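Activated BY transcription factor SSRB (Salmonella enterica, PDB 2WNW) is a glycosyl hydrolase family 30 protein, also known as SrfJ, that joins a TIM barrel to a beta sandwich domain. Local coordinates at residues Q70-A78 and L126-M137; H311-K322 and L392-N400. All coordinates share one frame; numbering follows the deposited sequence.

Contact 1 (Q70-A78 and L126-M137); sequences QFLSLYFSA and LISGALRLNPHM
The methyl carbon CB of Ala130 sits squarely over the Phe76 ring, 3.5 Å from its centroid and 8° off the normal, a CH-pi contact centred on one face. The opposite face is lined by Tyr75 CB, set toward the rim, which leaves the ring sandwiched. Met137 comes to the ring obliquely in a Met-aromatic contact: its SD lies 4.6 Å from the Phe76 ring centroid, and a bend at chi3 (69°) brings CE to 3.7 Å from Phe76 CE2. At the root of the side chain, Leu133 CB abuts Phe76 CB at 3.8 Å. One turn back, Leu72 enters as a knob among Leu126, Gly129, Ala130 and Leu133; its CD1 lies 3.8 Å from Gly129 C, against backbone bare of any side chain. Leu126 CD2 meets Phe71 at the ring edge, with CE2 4.0 Å away. The helix axes cross at -56°. Past the helix end, Asn134 OD1 accepts from His136 N in an Asx turn, while Asn134 ND2 bonds Tyr83 O. Helices 65-76 and 124-133 are outer helices of the TIM barrel, preceding strands 85-90 and 138-143 respectively; Phe60 of helix 54-61 touches both Leu72 and Leu126, and Phe71 rests on strand 352-355.

Contact 2 (H311-K322 and L392-N400); sequences HTYLHDMIGNFK and LLEEVGFVN
Glu394 OE2 accepts a hydrogen bond from His315 ND1 at 2.8 Å, fairly straight at 159°. ND1 comes from the syn side but clearly out of the carboxylate plane, while OE2 stays close to the imidazole plane; the two planes are 72° apart. A water donates to Glu394 OE1 at 2.6 Å and to His315 O, bridging the acid and the helix backbone, and His315 NE2 bonds Asp273, so the imidazole is held at both nitrogens. With CG anti to the backbone N (chi1 179°), the His315 ring presents its ND1 edge to the acid, whose straight side chain carries the carboxylate to the helix. Ile318 lies next along the helix, its CD1 3.8 Å from Glu394 CB and its CG2 4.2 Å from Val396 CB. Here helix 305-322 of the TIM barrel lies across strand 393-399 of the beta sandwich, the two-domain build of family 30, with axes 7.7 Å apart at closest approach. Lys322 and Val396 run alongside each other, pointing opposite ways, with Lys322 CG 3.6 Å from Val396 CB, and Lys322 NZ forms a salt bridge with Glu395 OE2 at 3.2 Å. That ammonium also bonds Ser276 of the second subunit, while Glu395 OE1 is taken by Ser386. Phe398 points its edge at the face of Phe321, a steeply inclined T-shaped pair; Phe398 CZ sits over Phe321 CG, and Val396 CG2 packs against Phe321 CB.

Contact 1 stays within the TIM-barrel domain, joining two helices on the outside of the barrel, whereas contact 2 couples a barrel helix to a strand of the beta sandwich. They share no helix or strand, their centres lie 25 Å apart, and their nearest atoms are about 8 Å apart. The buried areas are similar, but contact 2 is the more deeply buried and contact 1 only partly so. Their chemistry differs accordingly: apolar packing between the helices in contact 1, against a histidine-carboxylate hydrogen bond, a salt bridge, a bridging water and an aromatic pair alongside apolar packing at the domain junction. The second subunit also touches contact 2, whereas no other chain of the assembly touches the segments of contact 1.

Contact 1 (Q70-A78 and L126-M137)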
loop_
_atom_site.group_PDB
_atom_site.type_symbol
_atom_site.label_atom_id
_atom_site.label_comp_id
_atom_site.label_asym_id
_atom_site.label_seq_id
_atom_site.Cartn_x
_atom_site.Cartn_y
_atom_site.Cartn_z
ATOM N N GLN A 70 29.732 26.144 -4.265
ATOM C CA GLN A 70 28.652 25.657 -5.120
ATOM C C GLN A 70 28.048 24.379 -4.536
ATOM O O GLN A 70 26.825 24.232 -4.464
ATOM C CB GLN A 70 29.175 25.375 -6.534
ATOM C CG GLN A 70 28.245 24.495 -7.369
ATOM C CD GLN A 70 28.811 24.150 -8.734
ATOM O OE1 GLN A 70 29.977 23.776 -8.860
ATOM N NE2 GLN A 70 27.980 24.262 -9.764
ATOM N N PHE A 71 28.917 23.456 -4.133
ATOM C CA PHE A 71 28.485 22.187 -3.553
ATOM C C PHE A 71 27.583 22.398 -2.340
ATOM O O PHE A 71 26.488 21.841 -2.265
ATOM C CB PHE A 71 29.699 21.353 -3.138
ATOM C CG PHE A 71 29.346 20.104 -2.374
ATOM C CD1 PHE A 71 28.787 19.010 -3.025
ATOM C CD2 PHE A 71 29.537 20.040 -0.996
ATOM C CE1 PHE A 71 28.419 17.865 -2.315
ATOM C CE2 PHE A 71 29.172 18.901 -0.275
ATOM C CZ PHE A 71 28.611 17.812 -0.937
ATOM N N LEU A 72 28.046 23.202 -1.388
ATOM C CA LEU A 72 27.273 23.462 -0.178
ATOM C C LEU A 72 25.941 24.162 -0.429
ATOM O O LEU A 72 24.948 23.863 0.235
ATOM C CB LEU A 72 28.106 24.275 0.820
ATOM C CG LEU A 72 29.329 23.558 1.400
ATOM C CD1 LEU A 72 30.093 24.512 2.306
ATOM C CD2 LEU A 72 28.886 22.323 2.180
ATOM N N SER A 73 25.910 25.096 -1.377
ATOM C CA SER A 73 24.669 25.805 -1.685
ATOM C C SER A 73 23.641 24.863 -2.308
ATOM O O SER A 73 22.451 24.925 -1.999
ATOM C CB SER A 73 24.938 26.957 -2.657
ATOM O OG SER A 73 25.823 27.906 -2.089
ATOM N N LEU A 74 24.115 23.996 -3.195
ATOM C CA LEU A 74 23.252 23.040 -3.881
ATOM C C LEU A 74 22.504 22.134 -2.912
ATOM O O LEU A 74 21.331 21.828 -3.106
ATOM C CB LEU A 74 24.095 22.175 -4.821
ATOM C CG LEU A 74 24.012 22.346 -6.342
ATOM C CD1 LEU A 74 23.312 23.633 -6.731
ATOM C CD2 LEU A 74 25.420 22.285 -6.897
ATOM N N TYR A 75 23.198 21.710 -1.865
ATOM C CA TYR A 75 22.624 20.807 -0.881
ATOM C C TYR A 75 21.985 21.466 0.334
ATOM O O TYR A 75 20.922 21.040 0.786
ATOM C CB TYR A 75 23.708 19.849 -0.389
ATOM C CG TYR A 75 23.780 18.512 -1.093
ATOM C CD1 TYR A 75 25.015 17.914 -1.353
ATOM C CD2 TYR A 75 22.621 17.799 -1.414
ATOM C CE1 TYR A 75 25.102 16.641 -1.901
ATOM C CE2 TYR A 75 22.697 16.513 -1.968
ATOM C CZ TYR A 75 23.942 15.943 -2.202
ATOM O OH TYR A 75 24.042 14.663 -2.700
ATOM N N PHE A 76 22.620 22.511 0.856
ATOM C CA PHE A 76 22.118 23.132 2.071
ATOM C C PHE A 76 21.495 24.517 2.009
ATOM O O PHE A 76 21.046 25.041 3.028
ATOM C CB PHE A 76 23.231 23.084 3.112
ATOM C CG PHE A 76 23.848 21.724 3.242
ATOM C CD1 PHE A 76 25.041 21.418 2.594
ATOM C CD2 PHE A 76 23.191 20.718 3.944
ATOM C CE1 PHE A 76 25.566 20.130 2.639
ATOM C CE2 PHE A 76 23.710 19.425 3.993
ATOM C CZ PHE A 76 24.896 19.131 3.340
ATOM N N SER A 77 21.456 25.110 0.823
ATOM C CA SER A 77 20.838 26.422 0.668
ATOM C C SER A 77 19.331 26.240 0.780
ATOM O O SER A 77 18.777 25.269 0.264
ATOM C CB SER A 77 21.175 27.019 -0.700
ATOM O OG SER A 77 20.313 28.103 -1.004
ATOM N N ALA A 78 18.671 27.172 1.459
ATOM C CA ALA A 78 17.226 27.112 1.626
ATOM C C ALA A 78 16.527 27.269 0.278
ATOM O O ALA A 78 15.361 26.901 0.126
ATOM C CB ALA A 78 16.769 28.204 2.582
ATOM N N LEU A 126 33.555 19.754 6.463
ATOM C CA LEU A 126 32.370 19.588 5.616
ATOM C C LEU A 126 31.102 19.881 6.422
ATOM O O LEU A 126 30.260 20.686 6.011
ATOM C CB LEU A 126 32.298 18.152 5.086
ATOM C CG LEU A 126 31.619 17.874 3.739
ATOM C CD1 LEU A 126 31.267 16.395 3.680
ATOM C CD2 LEU A 126 30.377 18.727 3.551
ATOM N N ILE A 127 30.969 19.221 7.570
ATOM C CA ILE A 127 29.799 19.404 8.428
ATOM C C ILE A 127 29.618 20.861 8.842
ATOM O O ILE A 127 28.507 21.393 8.799
ATOM C CB ILE A 127 29.899 18.536 9.702
ATOM C CG1 ILE A 127 29.974 17.057 9.319
ATOM C CG2 ILE A 127 28.687 18.774 10.589
ATOM C CD1 ILE A 127 30.298 16.142 10.480
ATOM N N SER A 128 30.709 21.507 9.244
ATOM C CA SER A 128 30.643 22.905 9.656
ATOM C C SER A 128 30.190 23.788 8.501
ATOM O O SER A 128 29.419 24.730 8.691
ATOM C CB SER A 128 32.006 23.372 10.166
ATOM O OG SER A 128 32.374 22.649 11.326
ATOM N N GLY A 129 30.670 23.478 7.301
ATOM C CA GLY A 129 30.285 24.252 6.136
ATOM C C GLY A 129 28.793 24.155 5.879
ATOM O O GLY A 129 28.140 25.152 5.558
ATOM N N ALA A 130 28.252 22.949 6.024
ATOM C CA ALA A 130 26.831 22.712 5.811
ATOM C C ALA A 130 26.016 23.443 6.871
ATOM O O ALA A 130 25.006 24.079 6.569
ATOM C CB ALA A 130 26.540 21.213 5.868
ATOM N N LEU A 131 26.470 23.340 8.116
ATOM C CA LEU A 131 25.810 23.979 9.247
ATOM C C LEU A 131 25.773 25.501 9.079
ATOM O O LEU A 131 24.873 26.164 9.595
ATOM C CB LEU A 131 26.543 23.603 10.537
ATOM C CG LEU A 131 25.841 22.763 11.611
ATOM C CD1 LEU A 131 24.719 21.927 11.030
ATOM C CD2 LEU A 131 26.890 21.891 12.295
ATOM N N ARG A 132 26.749 26.052 8.363
ATOM C CA ARG A 132 26.779 27.493 8.128
ATOM C C ARG A 132 25.573 27.895 7.286
ATOM O O ARG A 132 24.948 28.926 7.538
ATOM C CB ARG A 132 28.070 27.908 7.413
ATOM C CG ARG A 132 29.163 28.417 8.343
ATOM C CD ARG A 132 30.313 29.043 7.557
ATOM N NE ARG A 132 31.183 28.042 6.942
ATOM C CZ ARG A 132 32.063 27.308 7.616
ATOM N NH1 ARG A 132 32.193 27.462 8.928
ATOM N NH2 ARG A 132 32.814 26.418 6.979
ATOM N N LEU A 133 25.246 27.077 6.288
ATOM C CA LEU A 133 24.101 27.350 5.428
ATOM C C LEU A 133 22.792 27.024 6.139
ATOM O O LEU A 133 21.797 27.726 5.969
ATOM C CB LEU A 133 24.210 26.563 4.120
ATOM C CG LEU A 133 25.067 27.235 3.042
ATOM C CD1 LEU A 133 26.509 27.340 3.503
ATOM C CD2 LEU A 133 24.979 26.437 1.757
ATOM N N ASN A 134 22.786 25.952 6.926
ATOM C CA ASN A 134 21.597 25.589 7.691
ATOM C C ASN A 134 22.008 25.161 9.093
ATOM O O ASN A 134 22.245 23.983 9.354
ATOM C CB ASN A 134 20.808 24.460 7.023
ATOM C CG ASN A 134 19.544 24.111 7.795
ATOM O OD1 ASN A 134 19.150 24.833 8.717
ATOM N ND2 ASN A 134 18.899 23.006 7.422
ATOM N N PRO A 135 22.098 26.125 10.020
ATOM C CA PRO A 135 22.487 25.832 11.400
ATOM C C PRO A 135 21.466 25.012 12.184
ATOM O O PRO A 135 21.743 24.581 13.303
ATOM C CB PRO A 135 22.703 27.223 11.995
ATOM C CG PRO A 135 21.705 28.050 11.265
ATOM C CD PRO A 135 21.853 27.567 9.837
ATOM N N HIS A 136 20.294 24.783 11.596
ATOM C CA HIS A 136 19.247 24.023 12.274
ATOM C C HIS A 136 19.112 22.567 11.825
ATOM O O HIS A 136 18.140 21.892 12.170
ATOM C CB HIS A 136 17.905 24.745 12.127
ATOM C CG HIS A 136 17.859 26.065 12.830
ATOM N ND1 HIS A 136 17.510 27.238 12.194
ATOM C CD2 HIS A 136 18.141 26.402 14.112
ATOM C CE1 HIS A 136 17.582 28.241 13.052
ATOM N NE2 HIS A 136 17.962 27.760 14.223
ATOM N N MET A 137 20.087 22.083 11.062
ATOM C CA MET A 137 20.061 20.698 10.600
ATOM C C MET A 137 19.988 19.757 11.795
ATOM O O MET A 137 20.613 20.004 12.826
ATOM C CB MET A 137 21.333 20.356 9.823
ATOM C CG MET A 137 21.492 21.023 8.483
ATOM S SD MET A 137 22.974 20.365 7.690
ATOM C CE MET A 137 22.431 18.678 7.351
#

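Contact 2 (H311-K322 and L392-N400)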
loop_
_atom_site.group_PDB
_atom_site.type_symbol
_atom_site.label_atom_id
_atom_site.label_comp_id
_atom_site.label_asym_id
_atom_site.label_seq_id
_atom_site.Cartn_x
_atom_site.Cartn_y
_atom_site.Cartn_z
ATOM N N HIS A 311 14.597 5.651 -10.652
ATOM C CA HIS A 311 13.483 4.835 -10.187
ATOM C C HIS A 311 13.676 4.333 -8.761
ATOM O O HIS A 311 12.768 4.416 -7.943
ATOM C CB HIS A 311 13.286 3.615 -11.086
ATOM C CG HIS A 311 12.321 2.618 -10.528
ATOM N ND1 HIS A 311 10.956 2.809 -10.552
ATOM C CD2 HIS A 311 12.526 1.451 -9.869
ATOM C CE1 HIS A 311 10.362 1.804 -9.931
ATOM N NE2 HIS A 311 11.292 0.968 -9.507
ATOM N N THR A 312 14.853 3.787 -8.472
ATOM C CA THR A 312 15.114 3.253 -7.137
ATOM C C THR A 312 14.857 4.275 -6.034
ATOM O O THR A 312 14.180 3.969 -5.053
ATOM C CB THR A 312 16.560 2.713 -7.035
ATOM O OG1 THR A 312 16.711 1.609 -7.937
ATOM C CG2 THR A 312 16.874 2.249 -5.618
ATOM N N TYR A 313 15.377 5.487 -6.200
ATOM C CA TYR A 313 15.183 6.522 -5.192
ATOM C C TYR A 313 13.726 6.950 -5.060
ATOM O O TYR A 313 13.174 6.962 -3.957
ATOM C CB TYR A 313 16.046 7.756 -5.502
ATOM C CG TYR A 313 17.442 7.696 -4.916
ATOM C CD1 TYR A 313 18.469 7.004 -5.563
ATOM C CD2 TYR A 313 17.725 8.303 -3.690
ATOM C CE1 TYR A 313 19.748 6.918 -4.996
ATOM C CE2 TYR A 313 18.993 8.219 -3.115
ATOM C CZ TYR A 313 19.997 7.528 -3.771
ATOM O OH TYR A 313 21.240 7.445 -3.191
ATOM N N LEU A 314 13.098 7.303 -6.179
ATOM C CA LEU A 314 11.707 7.749 -6.140
ATOM C C LEU A 314 10.742 6.675 -5.652
ATOM O O LEU A 314 9.870 6.947 -4.830
ATOM C CB LEU A 314 11.268 8.250 -7.520
ATOM C CG LEU A 314 11.875 9.585 -7.959
ATOM C CD1 LEU A 314 11.519 9.850 -9.417
ATOM C CD2 LEU A 314 11.357 10.711 -7.063
ATOM N N HIS A 315 10.904 5.456 -6.156
ATOM C CA HIS A 315 10.031 4.352 -5.772
ATOM C C HIS A 315 10.097 4.058 -4.277
ATOM O O HIS A 315 9.065 3.886 -3.628
ATOM C CB HIS A 315 10.396 3.091 -6.562
ATOM C CG HIS A 315 9.563 1.895 -6.214
ATOM N ND1 HIS A 315 8.241 1.774 -6.582
ATOM C CD2 HIS A 315 9.864 0.771 -5.519
ATOM C CE1 HIS A 315 7.761 0.629 -6.127
ATOM N NE2 HIS A 315 8.726 0.001 -5.479
ATOM N N ASP A 316 11.303 4.003 -3.718
ATOM C CA ASP A 316 11.418 3.711 -2.297
ATOM C C ASP A 316 10.932 4.864 -1.429
ATOM O O ASP A 316 10.250 4.649 -0.426
ATOM C CB ASP A 316 12.861 3.349 -1.930
ATOM C CG ASP A 316 12.944 2.615 -0.606
ATOM O OD1 ASP A 316 13.297 3.241 0.419
ATOM O OD2 ASP A 316 12.626 1.412 -0.591
ATOM N N MET A 317 11.272 6.092 -1.811
ATOM C CA MET A 317 10.842 7.254 -1.040
ATOM C C MET A 317 9.323 7.381 -0.984
ATOM O O MET A 317 8.746 7.575 0.089
ATOM C CB MET A 317 11.444 8.530 -1.632
ATOM C CG MET A 317 12.957 8.602 -1.485
ATOM S SD MET A 317 13.664 10.032 -2.323
ATOM C CE MET A 317 13.377 11.325 -1.107
ATOM N N ILE A 318 8.670 7.269 -2.136
ATOM C CA ILE A 318 7.217 7.377 -2.182
ATOM C C ILE A 318 6.569 6.285 -1.337
ATOM O O ILE A 318 5.692 6.561 -0.521
ATOM C CB ILE A 318 6.702 7.302 -3.639
ATOM C CG1 ILE A 318 7.164 8.550 -4.404
ATOM C CG2 ILE A 318 5.180 7.190 -3.657
ATOM C CD1 ILE A 318 6.896 8.506 -5.899
ATOM N N GLY A 319 7.013 5.046 -1.523
ATOM C CA GLY A 319 6.456 3.947 -0.754
ATOM C C GLY A 319 6.652 4.099 0.747
ATOM O O GLY A 319 5.734 3.846 1.532
ATOM N N ASN A 320 7.851 4.508 1.152
ATOM C CA ASN A 320 8.149 4.687 2.567
ATOM C C ASN A 320 7.216 5.710 3.202
ATOM O O ASN A 320 6.581 5.435 4.217
ATOM C CB ASN A 320 9.604 5.142 2.758
ATOM C CG ASN A 320 10.603 4.027 2.517
ATOM O OD1 ASN A 320 11.813 4.255 2.491
ATOM N ND2 ASN A 320 10.104 2.816 2.346
ATOM N N PHE A 321 7.125 6.890 2.601
ATOM C CA PHE A 321 6.271 7.927 3.165
ATOM C C PHE A 321 4.787 7.577 3.142
ATOM O O PHE A 321 4.057 7.918 4.072
ATOM C CB PHE A 321 6.557 9.263 2.475
ATOM C CG PHE A 321 7.870 9.872 2.891
ATOM C CD1 PHE A 321 8.078 10.265 4.212
ATOM C CD2 PHE A 321 8.910 10.018 1.980
ATOM C CE1 PHE A 321 9.301 10.795 4.620
ATOM C CE2 PHE A 321 10.140 10.548 2.378
ATOM C CZ PHE A 321 10.336 10.936 3.700
ATOM N N LYS A 322 4.332 6.883 2.104
ATOM C CA LYS A 322 2.927 6.489 2.056
ATOM C C LYS A 322 2.661 5.466 3.156
ATOM O O LYS A 322 1.536 5.332 3.634
ATOM C CB LYS A 322 2.575 5.859 0.706
ATOM C CG LYS A 322 2.488 6.844 -0.439
ATOM C CD LYS A 322 1.113 6.804 -1.096
ATOM C CE LYS A 322 0.012 7.209 -0.138
ATOM N NZ LYS A 322 -1.346 7.141 -0.769
ATOM N N LEU A 392 0.723 2.363 -10.904
ATOM C CA LEU A 392 1.915 2.667 -11.693
ATOM C C LEU A 392 2.190 4.160 -11.584
ATOM O O LEU A 392 3.305 4.620 -11.822
ATOM C CB LEU A 392 1.728 2.261 -13.159
ATOM C CG LEU A 392 1.652 0.757 -13.438
ATOM C CD1 LEU A 392 1.583 0.530 -14.939
ATOM C CD2 LEU A 392 2.874 0.049 -12.859
ATOM N N LEU A 393 1.153 4.920 -11.245
ATOM C CA LEU A 393 1.313 6.353 -11.027
ATOM C C LEU A 393 1.512 6.454 -9.518
ATOM O O LEU A 393 0.554 6.547 -8.750
ATOM C CB LEU A 393 0.062 7.125 -11.466
ATOM C CG LEU A 393 0.004 7.426 -12.966
ATOM C CD1 LEU A 393 -1.353 8.010 -13.333
ATOM C CD2 LEU A 393 1.126 8.397 -13.325
ATOM N N GLU A 394 2.773 6.386 -9.102
ATOM C CA GLU A 394 3.135 6.447 -7.693
ATOM C C GLU A 394 2.984 7.869 -7.187
ATOM O O GLU A 394 3.368 8.821 -7.863
ATOM C CB GLU A 394 4.576 5.962 -7.508
ATOM C CG GLU A 394 4.782 4.508 -7.941
ATOM C CD GLU A 394 6.199 4.015 -7.699
ATOM O OE1 GLU A 394 6.857 4.521 -6.768
ATOM O OE2 GLU A 394 6.653 3.118 -8.429
ATOM N N GLU A 395 2.428 8.016 -5.993
ATOM C CA GLU A 395 2.214 9.344 -5.447
ATOM C C GLU A 395 2.126 9.394 -3.932
ATOM O O GLU A 395 1.723 8.428 -3.286
ATOM C CB GLU A 395 0.926 9.927 -6.037
ATOM C CG GLU A 395 -0.341 9.090 -5.772
ATOM C CD GLU A 395 -0.868 9.232 -4.351
ATOM O OE1 GLU A 395 -0.716 10.328 -3.773
ATOM O OE2 GLU A 395 -1.452 8.260 -3.814
ATOM N N VAL A 396 2.515 10.536 -3.374
ATOM C CA VAL A 396 2.432 10.761 -1.935
ATOM C C VAL A 396 2.367 12.268 -1.721
ATOM O O VAL A 396 3.063 13.025 -2.395
ATOM C CB VAL A 396 3.638 10.157 -1.171
ATOM C CG1 VAL A 396 4.935 10.833 -1.586
ATOM C CG2 VAL A 396 3.411 10.286 0.335
ATOM N N GLY A 397 1.509 12.700 -0.804
ATOM C CA GLY A 397 1.368 14.121 -0.546
ATOM C C GLY A 397 1.656 14.499 0.889
ATOM O O GLY A 397 1.593 13.660 1.787
ATOM N N PHE A 398 1.967 15.774 1.096
ATOM C CA PHE A 398 2.284 16.301 2.417
ATOM C C PHE A 398 1.609 17.655 2.602
ATOM O O PHE A 398 1.204 18.295 1.634
ATOM C CB PHE A 398 3.788 16.550 2.559
ATOM C CG PHE A 398 4.655 15.375 2.205
ATOM C CD1 PHE A 398 5.200 14.578 3.203
ATOM C CD2 PHE A 398 4.983 15.108 0.878
ATOM C CE1 PHE A 398 6.072 13.532 2.889
ATOM C CE2 PHE A 398 5.850 14.067 0.551
ATOM C CZ PHE A 398 6.398 13.279 1.560
ATOM N N VAL A 399 1.500 18.080 3.854
ATOM C CA VAL A 399 0.966 19.390 4.171
ATOM C C VAL A 399 2.021 20.001 5.081
ATOM O O VAL A 399 2.247 19.515 6.192
ATOM C CB VAL A 399 -0.374 19.333 4.933
ATOM C CG1 VAL A 399 -0.832 20.755 5.252
ATOM C CG2 VAL A 399 -1.432 18.630 4.094
ATOM N N ASN A 400 2.692 21.042 4.600
ATOM C CA ASN A 400 3.719 21.694 5.398
ATOM C C ASN A 400 3.102 22.389 6.601
ATOM O O ASN A 400 1.894 22.632 6.640
ATOM C CB ASN A 400 4.508 22.700 4.558
ATOM C CG ASN A 400 5.518 22.027 3.647
ATOM O OD1 ASN A 400 6.159 21.052 4.039
ATOM N ND2 ASN A 400 5.674 22.547 2.434
HETATM O O HOH W 1 6.331 3.394 -4.482
#